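Local coordinates for iron-regulated outer membrane protein (Neisseria meningitidis, PDB 4B7O) that transports iron across the outer membrane as a TonB-dependent transporter and probably acts as a siderophore receptor, at residues E535-T540 and Q560-A565; G585-H590 and P614-T619; L484-G489 and H504-R509. All coordinates share one frame; numbering follows the deposited sequence.

Interaction 1: residues E535-T540 and Q560-A565; sequences ERARNT and QTIKDA
Arg536 and Arg538 pair antiparallel with Lys563 and Thr561, the strand axes lying 4.5 Å apart at 163°. Each pair is closed by two N-H to O=C bonds, the shortest from Arg538 N to Thr561 O at 2.7 Å. The non-hydrogen-bonded pairs lie between and beyond these. In one, Ala537 CB packs on Ile562 CG1 at 3.7 Å. In the other, Asn539 and Gln560 cross obliquely. CG of Asn539 stands trans to its N (chi1 -170°), and OD1 lies 3.3 Å from Gln560 CG, while ND2 donates to Glu541. This face is turned to the plug: Ala537 touches Thr163 and Ile562 touches Asn164. At the strand end Glu535 extends over the turn. Its CG lies 3.2 Å from Asp564 O, and OE2 passes Ala565 CA at 3.4 Å to accept a bond from Leu566 N. OE1 makes a salt bridge to Arg512, so both carboxylate oxygens are engaged. The other face carries Arg536, Arg538, Thr561 and Lys563. Arg536 turns away to Leu484 O, and Thr561 OG1 bonds Lys588 NZ. The chemistry is split: a buried face of mixed apolar and amide groups meets the plug, while the outer face is rich in basic chains and probably positive.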
ATOM      1  N   GLU A 535      -8.143  12.030 -12.774  1.00 44.47           N
ATOM      2  CA  GLU A 535      -6.740  12.410 -12.798  1.00 39.37           C
ATOM      3  C   GLU A 535      -6.076  11.607 -13.871  1.00 36.75           C
ATOM      4  O   GLU A 535      -6.228  10.373 -13.911  1.00 40.29           O
ATOM      5  CB  GLU A 535      -6.094  12.026 -11.483  1.00 36.57           C
ATOM      6  CG  GLU A 535      -6.236  13.079 -10.417  1.00 41.63           C
ATOM      7  CD  GLU A 535      -5.755  12.597  -9.050  1.00 45.98           C
ATOM      8  OE1 GLU A 535      -5.530  11.355  -8.898  1.00 45.94           O
ATOM      9  OE2 GLU A 535      -5.566  13.460  -8.148  1.00 43.39           O
ATOM     10  N   ARG A 536      -5.290  12.269 -14.699  1.00 34.41           N
ATOM     11  CA  ARG A 536      -4.675  11.562 -15.865  1.00 40.21           C
ATOM     12  C   ARG A 536      -3.151  11.614 -15.847  1.00 38.37           C
ATOM     13  O   ARG A 536      -2.543  12.687 -15.843  1.00 38.50           O
ATOM     14  CB  ARG A 536      -5.262  12.048 -17.200  1.00 35.36           C
ATOM     15  CG  ARG A 536      -4.992  11.081 -18.335  1.00 43.62           C
ATOM     16  CD  ARG A 536      -6.087  11.114 -19.354  1.00 44.71           C
ATOM     17  NE  ARG A 536      -5.836  10.207 -20.479  1.00 44.85           N
ATOM     18  CZ  ARG A 536      -5.178  10.575 -21.578  1.00 41.21           C
ATOM     19  NH1 ARG A 536      -4.684  11.825 -21.670  1.00 35.09           N
ATOM     20  NH2 ARG A 536      -5.015   9.690 -22.570  1.00 38.44           N
ATOM     21  N   ALA A 537      -2.538  10.454 -15.723  1.00 34.99           N
ATOM     22  CA  ALA A 537      -1.089  10.429 -15.575  1.00 34.98           C
ATOM     23  C   ALA A 537      -0.486  10.078 -16.929  1.00 35.98           C
ATOM     24  O   ALA A 537      -1.028   9.217 -17.665  1.00 32.87           O
ATOM     25  CB  ALA A 537      -0.677   9.374 -14.545  1.00 29.55           C
ATOM     26  N   ARG A 538       0.624  10.733 -17.243  1.00 34.12           N
ATOM     27  CA  ARG A 538       1.482  10.238 -18.317  1.00 38.40           C
ATOM     28  C   ARG A 538       2.839   9.899 -17.721  1.00 32.66           C
ATOM     29  O   ARG A 538       3.489  10.774 -17.211  1.00 29.93           O
ATOM     30  CB  ARG A 538       1.626  11.292 -19.422  1.00 39.93           C
ATOM     31  CG  ARG A 538       2.216  10.740 -20.713  1.00 42.57           C
ATOM     32  CD  ARG A 538       2.442  11.841 -21.762  1.00 46.74           C
ATOM     33  NE  ARG A 538       3.229  13.004 -21.311  1.00 44.75           N
ATOM     34  CZ  ARG A 538       3.844  13.851 -22.153  1.00 52.32           C
ATOM     35  NH1 ARG A 538       3.794  13.636 -23.469  1.00 48.57           N
ATOM     36  NH2 ARG A 538       4.524  14.915 -21.707  1.00 47.69           N
ATOM     37  N   ASN A 539       3.237   8.635 -17.772  1.00 31.41           N
ATOM     38  CA  ASN A 539       4.470   8.206 -17.153  1.00 33.26           C
ATOM     39  C   ASN A 539       5.482   7.729 -18.194  1.00 33.94           C
ATOM     40  O   ASN A 539       5.247   6.792 -18.919  1.00 33.22           O
ATOM     41  CB  ASN A 539       4.188   7.093 -16.106  1.00 36.09           C
ATOM     42  CG  ASN A 539       5.389   6.759 -15.234  1.00 42.64           C
ATOM     43  OD1 ASN A 539       5.764   7.523 -14.377  1.00 50.42           O
ATOM     44  ND2 ASN A 539       5.993   5.590 -15.451  1.00 52.31           N
ATOM     45  N   THR A 540       6.647   8.357 -18.234  1.00 37.85           N
ATOM     46  CA  THR A 540       7.684   7.833 -19.097  1.00 36.92           C
ATOM     47  C   THR A 540       8.927   7.472 -18.351  1.00 35.24           C
ATOM     48  O   THR A 540       9.401   8.217 -17.500  1.00 36.82           O
ATOM     49  CB  THR A 540       7.909   8.715 -20.337  1.00 40.60           C
ATOM     50  OG1 THR A 540       9.307   8.791 -20.654  1.00 44.62           O
ATOM     51  CG2 THR A 540       7.377  10.034 -20.141  1.00 35.01           C
ATOM     52  N   GLN A 560       6.965  12.037 -14.623  1.00 37.04           N
ATOM     53  CA  GLN A 560       5.554  11.852 -14.614  1.00 35.21           C
ATOM     54  C   GLN A 560       4.836  13.127 -14.507  1.00 36.18           C
ATOM     55  O   GLN A 560       5.234  14.016 -13.786  1.00 37.83           O
ATOM     56  CB  GLN A 560       5.145  10.899 -13.532  1.00 41.34           C
ATOM     57  CG  GLN A 560       3.872  10.126 -13.916  1.00 44.80           C
ATOM     58  CD  GLN A 560       3.183   9.739 -12.665  1.00 44.90           C
ATOM     59  OE1 GLN A 560       2.572   8.680 -12.565  1.00 45.17           O
ATOM     60  NE2 GLN A 560       3.352  10.592 -11.637  1.00 52.51           N
ATOM     61  N   THR A 561       3.792  13.225 -15.304  1.00 40.27           N
ATOM     62  CA  THR A 561       2.863  14.332 -15.244  1.00 40.15           C
ATOM     63  C   THR A 561       1.462  13.808 -14.926  1.00 37.14           C
ATOM     64  O   THR A 561       0.967  12.839 -15.550  1.00 33.56           O
ATOM     65  CB  THR A 561       2.813  15.062 -16.596  1.00 39.94           C
ATOM     66  OG1 THR A 561       4.140  15.321 -16.982  1.00 42.09           O
ATOM     67  CG2 THR A 561       2.089  16.443 -16.467  1.00 41.31           C
ATOM     68  N   ILE A 562       0.822  14.452 -13.968  1.00 35.97           N
ATOM     69  CA  ILE A 562      -0.581  14.123 -13.695  1.00 36.42           C
ATOM     70  C   ILE A 562      -1.410  15.378 -13.881  1.00 36.64           C
ATOM     71  O   ILE A 562      -1.206  16.414 -13.204  1.00 40.82           O
ATOM     72  CB  ILE A 562      -0.779  13.468 -12.333  1.00 34.60           C
ATOM     73  CG1 ILE A 562       0.061  12.205 -12.270  1.00 38.54           C
ATOM     74  CG2 ILE A 562      -2.197  12.948 -12.194  1.00 34.49           C
ATOM     75  CD1 ILE A 562       0.268  11.658 -10.859  1.00 39.70           C
ATOM     76  N   LYS A 563      -2.296  15.306 -14.851  1.00 35.75           N
ATOM     77  CA  LYS A 563      -3.237  16.406 -15.110  1.00 41.30           C
ATOM     78  C   LYS A 563      -4.559  16.178 -14.368  1.00 42.21           C
ATOM     79  O   LYS A 563      -4.990  15.028 -14.133  1.00 40.02           O
ATOM     80  CB  LYS A 563      -3.531  16.551 -16.609  1.00 40.82           C
ATOM     81  CG  LYS A 563      -2.290  16.703 -17.468  1.00 46.72           C
ATOM     82  CD  LYS A 563      -2.386  17.924 -18.386  1.00 51.88           C
ATOM     83  CE  LYS A 563      -1.231  17.955 -19.382  1.00 48.75           C
ATOM     84  NZ  LYS A 563      -1.383  16.851 -20.399  1.00 49.85           N
ATOM     85  N   ASP A 564      -5.195  17.289 -14.029  1.00 42.14           N
ATOM     86  CA  ASP A 564      -6.451  17.286 -13.335  1.00 45.02           C
ATOM     87  C   ASP A 564      -6.404  16.633 -11.951  1.00 42.75           C
ATOM     88  O   ASP A 564      -7.282  15.877 -11.601  1.00 42.81           O
ATOM     89  CB  ASP A 564      -7.491  16.612 -14.207  1.00 47.35           C
ATOM     90  CG  ASP A 564      -7.893  17.464 -15.414  1.00 51.09           C
ATOM     91  OD1 ASP A 564      -7.753  18.727 -15.357  1.00 47.44           O
ATOM     92  OD2 ASP A 564      -8.361  16.836 -16.408  1.00 47.23           O
ATOM     93  N   ALA A 565      -5.369  16.916 -11.178  1.00 42.24           N
ATOM     94  CA  ALA A 565      -5.274  16.364  -9.818  1.00 42.37           C
ATOM     95  C   ALA A 565      -6.432  16.863  -8.979  1.00 43.31           C
ATOM     96  O   ALA A 565      -6.842  18.023  -9.117  1.00 46.78           O
ATOM     97  CB  ALA A 565      -3.970  16.801  -9.187  1.00 31.38           C
TER

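Interaction 2: residues G585-H590 and P614-T619; sequences GYIKNH and PRFYDT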
ATOM      1  N   GLY A 585      -5.575  21.191 -10.207  1.00 41.14           N
ATOM      2  CA  GLY A 585      -4.201  21.457 -10.722  1.00 40.84           C
ATOM      3  C   GLY A 585      -3.526  20.253 -11.342  1.00 35.16           C
ATOM      4  O   GLY A 585      -4.168  19.311 -11.822  1.00 34.80           O
ATOM      5  N   TYR A 586      -2.217  20.271 -11.372  1.00 37.38           N
ATOM      6  CA  TYR A 586      -1.514  19.105 -11.954  1.00 38.53           C
ATOM      7  C   TYR A 586      -0.277  18.651 -11.111  1.00 36.22           C
ATOM      8  O   TYR A 586       0.261  19.399 -10.324  1.00 42.95           O
ATOM      9  CB  TYR A 586      -1.174  19.396 -13.427  1.00 36.24           C
ATOM     10  CG  TYR A 586      -0.299  20.595 -13.589  1.00 34.56           C
ATOM     11  CD1 TYR A 586       1.063  20.465 -13.520  1.00 38.65           C
ATOM     12  CD2 TYR A 586      -0.826  21.869 -13.821  1.00 39.45           C
ATOM     13  CE1 TYR A 586       1.920  21.556 -13.642  1.00 37.76           C
ATOM     14  CE2 TYR A 586       0.013  22.974 -13.935  1.00 36.76           C
ATOM     15  CZ  TYR A 586       1.394  22.785 -13.841  1.00 40.27           C
ATOM     16  OH  TYR A 586       2.282  23.798 -13.942  1.00 43.20           O
ATOM     17  N   ILE A 587       0.167  17.435 -11.292  1.00 38.26           N
ATOM     18  CA  ILE A 587       1.295  16.924 -10.518  1.00 39.79           C
ATOM     19  C   ILE A 587       2.459  16.583 -11.487  1.00 37.64           C
ATOM     20  O   ILE A 587       2.250  15.992 -12.531  1.00 35.92           O
ATOM     21  CB  ILE A 587       0.851  15.665  -9.706  1.00 42.45           C
ATOM     22  CG1 ILE A 587      -0.191  16.011  -8.633  1.00 43.25           C
ATOM     23  CG2 ILE A 587       2.001  14.986  -9.001  1.00 45.72           C
ATOM     24  CD1 ILE A 587      -1.193  14.887  -8.378  1.00 41.04           C
ATOM     25  N   LYS A 588       3.666  17.012 -11.147  1.00 39.21           N
ATOM     26  CA  LYS A 588       4.895  16.505 -11.786  1.00 41.29           C
ATOM     27  C   LYS A 588       5.803  15.788 -10.825  1.00 39.62           C
ATOM     28  O   LYS A 588       5.947  16.175  -9.663  1.00 40.15           O
ATOM     29  CB  LYS A 588       5.641  17.616 -12.497  1.00 41.07           C
ATOM     30  CG  LYS A 588       5.052  17.815 -13.893  1.00 43.13           C
ATOM     31  CD  LYS A 588       5.565  19.055 -14.556  1.00 40.89           C
ATOM     32  CE  LYS A 588       4.768  19.324 -15.818  1.00 50.98           C
ATOM     33  NZ  LYS A 588       5.076  18.264 -16.816  1.00 55.26           N
ATOM     34  N   ASN A 589       6.393  14.708 -11.305  1.00 40.44           N
ATOM     35  CA  ASN A 589       7.382  13.994 -10.526  1.00 35.32           C
ATOM     36  C   ASN A 589       8.493  13.414 -11.390  1.00 38.17           C
ATOM     37  O   ASN A 589       8.222  12.904 -12.472  1.00 38.71           O
ATOM     38  CB  ASN A 589       6.698  12.867  -9.799  1.00 34.12           C
ATOM     39  CG  ASN A 589       7.544  12.302  -8.666  1.00 34.15           C
ATOM     40  OD1 ASN A 589       8.470  12.955  -8.177  1.00 34.06           O
ATOM     41  ND2 ASN A 589       7.228  11.083  -8.250  1.00 28.59           N
ATOM     42  N   HIS A 590       9.727  13.430 -10.913  1.00 35.41           N
ATOM     43  CA  HIS A 590      10.795  12.760 -11.650  1.00 34.65           C
ATOM     44  C   HIS A 590      11.850  12.273 -10.740  1.00 32.30           C
ATOM     45  O   HIS A 590      11.883  12.622  -9.581  1.00 37.73           O
ATOM     46  CB  HIS A 590      11.376  13.699 -12.672  1.00 33.14           C
ATOM     47  CG  HIS A 590      12.086  14.907 -12.093  1.00 34.57           C
ATOM     48  ND1 HIS A 590      13.403  14.886 -11.763  1.00 37.07           N
ATOM     49  CD2 HIS A 590      11.669  16.243 -11.956  1.00 35.75           C
ATOM     50  CE1 HIS A 590      13.799  16.131 -11.375  1.00 36.58           C
ATOM     51  NE2 HIS A 590      12.729  16.955 -11.481  1.00 39.71           N
ATOM     52  N   PRO A 614       8.388  15.062  -6.017  1.00 37.28           N
ATOM     53  CA  PRO A 614       6.970  15.201  -6.268  1.00 41.50           C
ATOM     54  C   PRO A 614       6.514  16.610  -5.998  1.00 41.81           C
ATOM     55  O   PRO A 614       6.804  17.150  -4.956  1.00 40.30           O
ATOM     56  CB  PRO A 614       6.338  14.243  -5.287  1.00 39.35           C
ATOM     57  CG  PRO A 614       7.304  14.190  -4.167  1.00 44.93           C
ATOM     58  CD  PRO A 614       8.657  14.341  -4.778  1.00 36.92           C
ATOM     59  N   ARG A 615       5.895  17.222  -6.997  1.00 47.58           N
ATOM     60  CA  ARG A 615       5.579  18.649  -6.962  1.00 43.57           C
ATOM     61  C   ARG A 615       4.146  18.831  -7.399  1.00 44.46           C
ATOM     62  O   ARG A 615       3.753  18.300  -8.433  1.00 45.72           O
ATOM     63  CB  ARG A 615       6.532  19.422  -7.855  1.00 39.11           C
ATOM     64  CG  ARG A 615       7.835  19.676  -7.154  1.00 37.48           C
ATOM     65  CD  ARG A 615       7.654  20.072  -5.690  1.00 35.50           C
ATOM     66  NE  ARG A 615       8.962  20.391  -5.118  1.00 41.64           N
ATOM     67  CZ  ARG A 615       9.806  19.498  -4.575  1.00 38.60           C
ATOM     68  NH1 ARG A 615       9.468  18.231  -4.487  1.00 35.04           N
ATOM     69  NH2 ARG A 615      10.993  19.875  -4.119  1.00 36.44           N
ATOM     70  N   PHE A 616       3.351  19.514  -6.574  1.00 47.90           N
ATOM     71  CA  PHE A 616       1.892  19.672  -6.819  1.00 45.52           C
ATOM     72  C   PHE A 616       1.613  21.124  -7.198  1.00 43.71           C
ATOM     73  O   PHE A 616       1.935  22.018  -6.408  1.00 46.22           O
ATOM     74  CB  PHE A 616       1.124  19.283  -5.561  1.00 38.16           C
ATOM     75  CG  PHE A 616       1.023  17.801  -5.341  1.00 37.34           C
ATOM     76  CD1 PHE A 616       2.168  17.015  -5.159  1.00 34.76           C
ATOM     77  CD2 PHE A 616      -0.230  17.187  -5.263  1.00 38.42           C
ATOM     78  CE1 PHE A 616       2.078  15.645  -4.966  1.00 35.79           C
ATOM     79  CE2 PHE A 616      -0.343  15.804  -5.067  1.00 38.94           C
ATOM     80  CZ  PHE A 616       0.817  15.034  -4.917  1.00 40.26           C
ATOM     81  N   TYR A 617       1.085  21.357  -8.405  1.00 41.95           N
ATOM     82  CA  TYR A 617       0.893  22.741  -8.932  1.00 45.27           C
ATOM     83  C   TYR A 617      -0.559  23.137  -8.929  1.00 46.94           C
ATOM     84  O   TYR A 617      -1.404  22.412  -9.501  1.00 53.57           O
ATOM     85  CB  TYR A 617       1.340  22.851 -10.384  1.00 43.34           C
ATOM     86  CG  TYR A 617       2.795  22.679 -10.583  1.00 41.21           C
ATOM     87  CD1 TYR A 617       3.360  21.393 -10.615  1.00 43.16           C
ATOM     88  CD2 TYR A 617       3.622  23.775 -10.725  1.00 40.01           C
ATOM     89  CE1 TYR A 617       4.712  21.220 -10.788  1.00 43.45           C
ATOM     90  CE2 TYR A 617       4.992  23.616 -10.905  1.00 41.74           C
ATOM     91  CZ  TYR A 617       5.521  22.334 -10.942  1.00 43.31           C
ATOM     92  OH  TYR A 617       6.848  22.110 -11.111  1.00 46.55           O
ATOM     93  N   ASP A 618      -0.841  24.292  -8.338  1.00 51.22           N
ATOM     94  CA  ASP A 618      -2.222  24.727  -8.073  1.00 55.15           C
ATOM     95  C   ASP A 618      -2.701  25.494  -9.272  1.00 53.81           C
ATOM     96  O   ASP A 618      -2.116  26.521  -9.617  1.00 58.62           O
ATOM     97  CB  ASP A 618      -2.232  25.693  -6.872  1.00 57.64           C
ATOM     98  CG  ASP A 618      -2.121  24.985  -5.512  1.00 59.05           C
ATOM     99  OD1 ASP A 618      -3.116  24.368  -5.048  1.00 59.89           O
ATOM    100  OD2 ASP A 618      -1.044  25.081  -4.888  1.00 65.77           O
ATOM    101  N   THR A 619      -3.755  25.055  -9.929  1.00 49.91           N
ATOM    102  CA  THR A 619      -4.285  25.943 -10.981  1.00 51.68           C
ATOM    103  C   THR A 619      -5.645  26.517 -10.661  1.00 56.94           C
ATOM    104  O   THR A 619      -6.386  26.882 -11.577  1.00 63.96           O
ATOM    105  CB  THR A 619      -4.441  25.226 -12.324  1.00 51.99           C
ATOM    106  OG1 THR A 619      -5.337  24.107 -12.163  1.00 54.13           O
ATOM    107  CG2 THR A 619      -3.073  24.794 -12.878  1.00 49.25           C
TER
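Gly585 starts the contact with its CA 3.2 Å from Tyr617 O and also against Thr619 OG1. Tyr586 follows, bonded to Tyr617 in both directions through the backbone. Its ring, with CG set between N and the carbonyl carbon (chi1 60°), leans toward the partner strand. Tyr617 CB sits over one face of the Tyr586 ring, a CH-pi contact 3.6 Å from its centroid. The two ring planes are 12° from parallel, yet displaced so far that they scarcely overlap, with centroids 4.8 Å apart. Thr619 CG2 meets the Tyr586 ring obliquely, 3.7 Å from Tyr586 CE2. Ile587 turns to the opposite side of the sheet. There its CG1 lies over one face of the Phe616 ring, and CD1 reaches Phe616 CE2 at 3.5 Å. Met112 of the plug touches both residues. The two strands form an antiparallel hairpin of the beta-barrel wall, with the Ile587 and Phe616 side turned to the plug. Lys588 exchanges two backbone bonds with Arg615, and its CB lies obliquely by Tyr617 CE1. At Asn589 the amide swings toward Pro614. Asn589 OD1 lies 3.0 Å from Pro614 N, which has no hydrogen; Asn589 OD1 accepts from Lys613 N instead, and ND2 donates to Arg110 O.

Interaction 3: residues L484-G489 and H504-R509; sequences LNPSFG and HNYASR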
ATOM      1  N   LEU A 484      -9.701   7.395 -22.640  1.00 51.78           N
ATOM      2  CA  LEU A 484      -8.926   6.340 -23.345  1.00 45.86           C
ATOM      3  C   LEU A 484      -7.463   6.451 -22.918  1.00 40.02           C
ATOM      4  O   LEU A 484      -6.880   7.535 -22.963  1.00 39.93           O
ATOM      5  CB  LEU A 484      -9.027   6.536 -24.875  1.00 48.94           C
ATOM      6  CG  LEU A 484     -10.081   5.736 -25.655  1.00 54.07           C
ATOM      7  CD1 LEU A 484      -9.911   4.224 -25.581  1.00 52.17           C
ATOM      8  CD2 LEU A 484     -11.490   6.100 -25.212  1.00 59.47           C
ATOM      9  N   ASN A 485      -6.863   5.350 -22.520  1.00 36.56           N
ATOM     10  CA  ASN A 485      -5.494   5.429 -22.057  1.00 38.07           C
ATOM     11  C   ASN A 485      -4.566   4.522 -22.828  1.00 38.58           C
ATOM     12  O   ASN A 485      -4.685   3.294 -22.728  1.00 45.83           O
ATOM     13  CB  ASN A 485      -5.409   5.128 -20.579  1.00 37.29           C
ATOM     14  CG  ASN A 485      -6.262   6.045 -19.743  1.00 37.79           C
ATOM     15  OD1 ASN A 485      -6.030   7.276 -19.610  1.00 38.87           O
ATOM     16  ND2 ASN A 485      -7.216   5.448 -19.123  1.00 29.39           N
ATOM     17  N   PRO A 486      -3.658   5.123 -23.631  1.00 37.22           N
ATOM     18  CA  PRO A 486      -2.767   4.379 -24.512  1.00 36.71           C
ATOM     19  C   PRO A 486      -1.453   4.125 -23.855  1.00 34.92           C
ATOM     20  O   PRO A 486      -0.943   4.987 -23.174  1.00 37.85           O
ATOM     21  CB  PRO A 486      -2.567   5.335 -25.690  1.00 35.41           C
ATOM     22  CG  PRO A 486      -2.726   6.691 -25.129  1.00 33.85           C
ATOM     23  CD  PRO A 486      -3.706   6.557 -24.002  1.00 40.61           C
ATOM     24  N   SER A 487      -0.897   2.952 -24.046  1.00 36.31           N
ATOM     25  CA  SER A 487       0.406   2.732 -23.473  1.00 43.17           C
ATOM     26  C   SER A 487       1.300   1.901 -24.392  1.00 40.62           C
ATOM     27  O   SER A 487       0.796   0.996 -25.087  1.00 43.07           O
ATOM     28  CB  SER A 487       0.248   2.036 -22.115  1.00 38.79           C
ATOM     29  OG  SER A 487      -0.228   0.710 -22.297  1.00 42.42           O
ATOM     30  N   PHE A 488       2.611   2.172 -24.355  1.00 35.55           N
ATOM     31  CA  PHE A 488       3.582   1.254 -24.994  1.00 35.98           C
ATOM     32  C   PHE A 488       4.913   1.222 -24.279  1.00 31.56           C
ATOM     33  O   PHE A 488       5.294   2.155 -23.602  1.00 33.58           O
ATOM     34  CB  PHE A 488       3.703   1.539 -26.553  1.00 39.87           C
ATOM     35  CG  PHE A 488       4.506   2.797 -26.926  1.00 39.54           C
ATOM     36  CD1 PHE A 488       4.287   4.011 -26.314  1.00 43.42           C
ATOM     37  CD2 PHE A 488       5.492   2.737 -27.921  1.00 43.79           C
ATOM     38  CE1 PHE A 488       5.041   5.142 -26.646  1.00 45.48           C
ATOM     39  CE2 PHE A 488       6.252   3.847 -28.271  1.00 41.18           C
ATOM     40  CZ  PHE A 488       6.017   5.059 -27.642  1.00 45.62           C
ATOM     41  N   GLY A 489       5.613   0.127 -24.397  1.00 31.98           N
ATOM     42  CA  GLY A 489       6.941   0.034 -23.850  1.00 30.25           C
ATOM     43  C   GLY A 489       7.748  -0.992 -24.615  1.00 34.67           C
ATOM     44  O   GLY A 489       7.196  -1.804 -25.374  1.00 35.52           O
ATOM     45  N   HIS A 504       6.087   4.426 -22.017  1.00 34.13           N
ATOM     46  CA  HIS A 504       5.358   5.688 -22.011  1.00 37.33           C
ATOM     47  C   HIS A 504       3.903   5.237 -21.882  1.00 41.60           C
ATOM     48  O   HIS A 504       3.349   4.649 -22.836  1.00 42.81           O
ATOM     49  CB  HIS A 504       5.608   6.377 -23.335  1.00 33.38           C
ATOM     50  CG  HIS A 504       5.118   7.795 -23.412  1.00 32.03           C
ATOM     51  ND1 HIS A 504       5.678   8.779 -22.712  1.00 38.44           N
ATOM     52  CD2 HIS A 504       4.123   8.379 -24.180  1.00 31.21           C
ATOM     53  CE1 HIS A 504       5.069   9.941 -22.990  1.00 34.64           C
ATOM     54  NE2 HIS A 504       4.115   9.699 -23.885  1.00 36.05           N
ATOM     55  N   ASN A 505       3.329   5.438 -20.687  1.00 37.25           N
ATOM     56  CA  ASN A 505       1.983   4.947 -20.285  1.00 38.21           C
ATOM     57  C   ASN A 505       1.073   6.098 -19.858  1.00 38.60           C
ATOM     58  O   ASN A 505       1.492   6.982 -19.103  1.00 43.59           O
ATOM     59  CB  ASN A 505       2.137   3.976 -19.122  1.00 34.92           C
ATOM     60  CG  ASN A 505       3.033   2.798 -19.483  1.00 40.57           C
ATOM     61  OD1 ASN A 505       3.361   2.595 -20.676  1.00 40.49           O
ATOM     62  ND2 ASN A 505       3.414   1.996 -18.483  1.00 34.09           N
ATOM     63  N   TYR A 506      -0.129   6.137 -20.394  1.00 35.44           N
ATOM     64  CA  TYR A 506      -1.199   6.893 -19.819  1.00 33.99           C
ATOM     65  C   TYR A 506      -2.017   6.000 -18.895  1.00 34.49           C
ATOM     66  O   TYR A 506      -2.182   4.756 -19.136  1.00 33.50           O
ATOM     67  CB  TYR A 506      -2.134   7.383 -20.934  1.00 42.33           C
ATOM     68  CG  TYR A 506      -1.601   8.609 -21.608  1.00 43.39           C
ATOM     69  CD1 TYR A 506      -1.844   9.853 -21.074  1.00 38.14           C
ATOM     70  CD2 TYR A 506      -0.779   8.512 -22.750  1.00 44.69           C
ATOM     71  CE1 TYR A 506      -1.327  10.995 -21.660  1.00 42.26           C
ATOM     72  CE2 TYR A 506      -0.274   9.641 -23.349  1.00 39.55           C
ATOM     73  CZ  TYR A 506      -0.554  10.869 -22.819  1.00 43.87           C
ATOM     74  OH  TYR A 506      -0.049  11.992 -23.415  1.00 45.82           O
ATOM     75  N   ALA A 507      -2.519   6.620 -17.822  1.00 37.32           N
ATOM     76  CA  ALA A 507      -3.519   5.950 -16.926  1.00 34.12           C
ATOM     77  C   ALA A 507      -4.346   6.985 -16.211  1.00 33.35           C
ATOM     78  O   ALA A 507      -3.902   8.147 -15.995  1.00 35.76           O
ATOM     79  CB  ALA A 507      -2.836   4.964 -15.927  1.00 29.55           C
ATOM     80  N   SER A 508      -5.576   6.599 -15.865  1.00 35.90           N
ATOM     81  CA  SER A 508      -6.441   7.543 -15.129  1.00 38.52           C
ATOM     82  C   SER A 508      -6.910   6.972 -13.808  1.00 35.99           C
ATOM     83  O   SER A 508      -7.058   5.766 -13.659  1.00 40.88           O
ATOM     84  CB  SER A 508      -7.639   8.017 -15.954  1.00 31.72           C
ATOM     85  OG  SER A 508      -8.203   6.892 -16.605  1.00 36.95           O
ATOM     86  N   ARG A 509      -7.142   7.858 -12.862  1.00 36.37           N
ATOM     87  CA  ARG A 509      -7.716   7.503 -11.587  1.00 38.95           C
ATOM     88  C   ARG A 509      -8.908   8.417 -11.302  1.00 39.53           C
ATOM     89  O   ARG A 509      -8.776   9.631 -11.359  1.00 35.81           O
ATOM     90  CB  ARG A 509      -6.677   7.712 -10.532  1.00 36.25           C
ATOM     91  CG  ARG A 509      -6.837   6.827  -9.321  1.00 40.92           C
ATOM     92  CD  ARG A 509      -5.510   6.818  -8.589  1.00 40.67           C
ATOM     93  NE  ARG A 509      -5.644   6.427  -7.209  1.00 40.01           N
ATOM     94  CZ  ARG A 509      -5.601   5.182  -6.808  1.00 39.29           C
ATOM     95  NH1 ARG A 509      -5.399   4.221  -7.688  1.00 37.75           N
ATOM     96  NH2 ARG A 509      -5.727   4.906  -5.519  1.00 41.46           N
TER
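Asn485 and Ser508 are joined by a side-chain bond at one end of this antiparallel hairpin. The Asn485 side chain can be followed outward. Asn485 CB lies against Tyr506 O at 3.6 Å. Asn485 CG passes Ala507 CA at 3.9 Å. It is trans to its own carbonyl carbon (chi1 -57°), which lays the amide along the partner strand. OD1 accepts a bond from Arg536 NE, on the strand beyond. Asn485 ND2 donates to Ser508 OG at 3.1 Å, with the hydroxyl oxygen tilted out of the amide plane, and makes a weak bond to Asp467. The amide therefore ties together neighbouring strands of the barrel wall.

Next comes Pro486, which has no N-H to offer. Tyr506 N donates to Pro486 O at 3.1 Å, and the return bond is missing. Apolar contact accompanies it: Pro486 CD lies 3.5 Å from Tyr506 CB, and CG reaches Tyr506 CD2. Ser487 CB lies 3.5 Å from Asn505 OD1. These two side chains face the plug, where Asn505 ND2 bonds Ala153 O and Ser487 OG makes a weak bond to Ala156 N. Phe488 and His504 close the ladder with a bond in each direction. On the same side as Pro486, Phe488 CE1 approaches His504 CB at 3.6 Å, the CB lying oblique to the phenyl ring.

Where the proline lacks a donor, the backbone ladder is thinned. Side-chain amides supply further polar links, to Ser508, to the next strands and to the plug.

Overall arrangement
All three contacts are antiparallel pairings in the barrel wall, in strands that follow one another along the chain. Interaction 1 lies in the middle. It shares a strand border with interaction 3 through Ala537 N to Ala507 O, and one with interaction 2 through Ile562 N to Ile587 O, both probable hydrogen bonds. Interactions 2 and 3 do not touch, and their centres are about 18 Å apart. Each is partly buried: one face meets the plug and the other looks outward. The plug side is mainly apolar in 2, polar in 3 and mixed in 1. Outside, 2 offers a pair of offset, barely overlapping tyrosines, 1 basic chains, and 3 proline and aromatic rings.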